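Local coordinates for 2,3-dehydroadipyl-CoA hydratase (Escherichia coli, PDB 4FZW), which catalyses the reversible hydration of 2,3-dehydroadipyl-CoA to 3-hydroxyadipyl-CoA in phenylacetate degradation, at residues 145-148 and 149-153; 216-219 and 220-224. One frame throughout, in Å; residues are numbered along the deposited sequence.

Overall arrangement
Following the chain from its N terminus, interaction 1 comes first, in the opening turns of helix 146-162. Its residues are contiguous, so it closes no long loop; its contacts run between neighbouring turns at the helix start. The chain then runs through helices 168-173, 186-197 and 202-214 before it reaches interaction 2. There residues 216-219 form part of the loop after helix 202-214, and residues 220-224 begin helix 220-235. The two contacts are in series, neither nested nor crossed, with centres about 17 Å apart. They meet through the side chains of Arg149 and Gln216. Both also touch a second subunit, so two helix starts of one crotonase-family chain lie at subunit interfaces.

Interaction 1. Residues 145-148 and 149-153; sequences QRLI and RSVGK
Arg149 reaches back four residues to Gln145. Its CB lies 3.7 Å from Gln145 O and equally near Arg146 O. CG passes 3.4 Å from Gln145 O, and CD runs past the same oxygen. The chain is extended from CG to NE, which carries the guanidinium alongside the Gln145 side chain. At the tip, NH1 bonds to Gln145 O at 3.1 Å and also to Gln145 OE1 at 3.3 Å. Both oxygens lie close to the guanidinium plane. The amide plane is turned 51° from it. Gln145 bends at chi2 (-57°) to bring OE1 to this nitrogen, while its NE2 bonds to Ala211 O of a neighbouring subunit.

Further along, Leu147 O accepts from both Ser150 N and Val151 N. Leu147 CD1 packs 3.7 Å from Val151 CG1. Gly152 N bonds to Ile148 O, and the positive phi of Gly152 (86°) turns the backbone here. Ile148 CD1 lies beside the aliphatic part of Lys153, whose NZ bonds to Cys117 O and Leu115 O of that same neighbouring subunit.

One arginine nitrogen thus joins a main-chain and a side-chain oxygen of Gln145. These two bonds probably limit rotation of the guanidinium, while the Gln145 amide also links two subunits.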
# COMPACT_ATOMS: atom_id res chain seq x y z
N GLN B 145 11.26 -3.32 11.73
CA GLN B 145 10.27 -2.54 11.00
C GLN B 145 10.33 -1.09 11.40
O GLN B 145 10.33 -0.19 10.55
CB GLN B 145 8.86 -3.09 11.27
CG GLN B 145 8.67 -4.53 10.81
CD GLN B 145 8.97 -4.70 9.35
OE1 GLN B 145 8.48 -3.93 8.52
NE2 GLN B 145 9.81 -5.67 9.02
N ARG B 146 10.37 -0.84 12.70
CA ARG B 146 10.30 0.52 13.18
C ARG B 146 11.64 1.25 13.07
O ARG B 146 11.67 2.45 12.81
CB ARG B 146 9.73 0.54 14.58
CG ARG B 146 8.25 0.58 14.57
CD ARG B 146 7.67 0.66 15.95
NE ARG B 146 7.53 -0.67 16.51
CZ ARG B 146 6.37 -1.22 16.85
NH1 ARG B 146 5.25 -0.54 16.71
NH2 ARG B 146 6.34 -2.44 17.35
N LEU B 147 12.73 0.51 13.20
CA LEU B 147 14.05 1.11 13.17
C LEU B 147 14.39 1.67 11.78
O LEU B 147 14.85 2.82 11.64
CB LEU B 147 15.12 0.11 13.65
CG LEU B 147 16.55 0.65 13.80
CD1 LEU B 147 16.58 1.96 14.61
CD2 LEU B 147 17.45 -0.38 14.43
N ILE B 148 14.15 0.87 10.75
CA ILE B 148 14.50 1.28 9.39
C ILE B 148 13.66 2.49 8.97
O ILE B 148 14.11 3.35 8.24
CB ILE B 148 14.37 0.10 8.39
CG1 ILE B 148 14.81 0.51 6.99
CG2 ILE B 148 12.97 -0.45 8.40
CD1 ILE B 148 15.18 -0.69 6.12
N ARG B 149 12.43 2.55 9.48
CA ARG B 149 11.53 3.65 9.16
C ARG B 149 12.03 4.99 9.70
O ARG B 149 11.64 6.05 9.21
CB ARG B 149 10.08 3.34 9.62
CG ARG B 149 9.34 2.45 8.63
CD ARG B 149 7.92 2.11 9.08
NE ARG B 149 7.17 1.41 8.03
CZ ARG B 149 7.27 0.10 7.77
NH1 ARG B 149 8.10 -0.66 8.48
NH2 ARG B 149 6.56 -0.44 6.80
N SER B 150 12.91 4.96 10.70
CA SER B 150 13.36 6.22 11.30
C SER B 150 14.87 6.48 11.21
O SER B 150 15.28 7.58 11.48
CB SER B 150 12.89 6.35 12.75
OG SER B 150 13.56 5.43 13.59
N VAL B 151 15.68 5.49 10.84
CA VAL B 151 17.13 5.71 10.68
C VAL B 151 17.73 5.27 9.33
O VAL B 151 18.94 5.34 9.15
CB VAL B 151 17.95 5.07 11.84
CG1 VAL B 151 17.26 5.29 13.16
CG2 VAL B 151 18.24 3.61 11.58
N GLY B 152 16.89 4.84 8.39
CA GLY B 152 17.38 4.49 7.07
C GLY B 152 17.88 3.06 6.95
O GLY B 152 18.16 2.40 7.96
N LYS B 153 18.04 2.57 5.73
CA LYS B 153 18.36 1.16 5.52
C LYS B 153 19.76 0.75 5.98
O LYS B 153 19.97 -0.38 6.42
CB LYS B 153 18.15 0.76 4.04
CG LYS B 153 17.68 -0.68 3.93
CD LYS B 153 18.36 -1.41 2.80
CE LYS B 153 18.41 -0.53 1.58
NZ LYS B 153 18.97 -1.22 0.40

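Interaction 2. Residues 216-219 and 220-224; sequences QEVA and LQAGL
Leu220 opens helix 220-235 directly after Ala219, the N-cap residue, whose O accepts from Gly223 N one turn on. Leu220 also packs on Glu217 of a neighbouring subunit. Gln221 follows, with its side chain leading away from the loop. Its backbone N bonds to Glu217 OE1 of that same subunit, so a carboxylate from another chain meets a backbone N-H of the first turn.

Ala222 turns its methyl toward the loop. CB sits 3.8 Å from Val218 CG2 and 3.7 Å from Ala219 O. Gly223 comes next. Its N donates to Ala219 O at 3.0 Å. Val218 CG2 covers the same nitrogen at 3.4 Å. Leu224 N continues the pattern by bonding to Leu220 O.

Val218 and Ala222 also pack on Ala222 and Val218, respectively, of a further subunit. The helix start therefore combines the Val218-Ala222 apolar contact with the Gly223 N to Ala219 O bond, which ties the N-cap to the first turn. The intersubunit carboxylate probably gains from the partial positive charge at this helix end.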
# COMPACT_ATOMS: atom_id res chain seq x y z
N GLN B 216 2.26 5.70 8.85
CA GLN B 216 3.09 4.51 8.67
C GLN B 216 2.27 3.37 8.11
O GLN B 216 2.76 2.25 8.03
CB GLN B 216 3.68 4.04 10.00
CG GLN B 216 4.29 5.13 10.89
CD GLN B 216 5.59 5.67 10.35
OE1 GLN B 216 6.66 5.08 10.53
NE2 GLN B 216 5.52 6.82 9.69
N GLU B 217 1.02 3.65 7.73
CA GLU B 217 0.08 2.60 7.35
C GLU B 217 -0.52 2.78 5.98
O GLU B 217 -1.20 1.89 5.47
CB GLU B 217 -1.07 2.47 8.36
CG GLU B 217 -0.65 2.31 9.83
CD GLU B 217 0.23 1.08 10.09
OE1 GLU B 217 0.33 0.21 9.20
OE2 GLU B 217 0.82 0.99 11.20
N VAL B 218 -0.30 3.94 5.36
CA VAL B 218 -0.99 4.25 4.11
C VAL B 218 -0.08 5.15 3.30
O VAL B 218 0.76 5.85 3.89
CB VAL B 218 -2.37 4.99 4.34
CG1 VAL B 218 -3.13 4.41 5.51
CG2 VAL B 218 -2.15 6.46 4.60
N ALA B 219 -0.23 5.14 1.97
CA ALA B 219 0.55 6.04 1.11
C ALA B 219 0.20 7.51 1.37
O ALA B 219 -0.85 7.81 1.96
CB ALA B 219 0.40 5.69 -0.35
N LEU B 220 1.07 8.42 0.90
CA LEU B 220 1.00 9.84 1.23
C LEU B 220 -0.36 10.52 0.98
O LEU B 220 -0.90 11.20 1.87
CB LEU B 220 2.12 10.62 0.54
CG LEU B 220 2.01 12.13 0.76
CD1 LEU B 220 1.84 12.49 2.27
CD2 LEU B 220 3.19 12.88 0.18
N GLN B 221 -0.91 10.32 -0.22
CA GLN B 221 -2.23 10.88 -0.59
C GLN B 221 -3.32 10.47 0.36
O GLN B 221 -4.06 11.32 0.86
CB GLN B 221 -2.62 10.53 -2.01
CG GLN B 221 -1.75 11.21 -3.02
CD GLN B 221 -1.71 12.69 -2.80
OE1 GLN B 221 -2.74 13.36 -2.89
NE2 GLN B 221 -0.53 13.21 -2.46
N ALA B 222 -3.42 9.17 0.63
CA ALA B 222 -4.39 8.68 1.61
C ALA B 222 -4.12 9.21 3.03
O ALA B 222 -5.05 9.35 3.83
CB ALA B 222 -4.43 7.17 1.59
N GLY B 223 -2.85 9.52 3.34
CA GLY B 223 -2.49 10.06 4.64
C GLY B 223 -3.09 11.44 4.79
O GLY B 223 -3.63 11.80 5.85
N LEU B 224 -3.02 12.22 3.72
CA LEU B 224 -3.55 13.58 3.75
C LEU B 224 -5.07 13.55 3.90
O LEU B 224 -5.63 14.26 4.74
CB LEU B 224 -3.16 14.33 2.48
CG LEU B 224 -1.65 14.50 2.24
CD1 LEU B 224 -1.41 15.15 0.88
CD2 LEU B 224 -1.03 15.32 3.35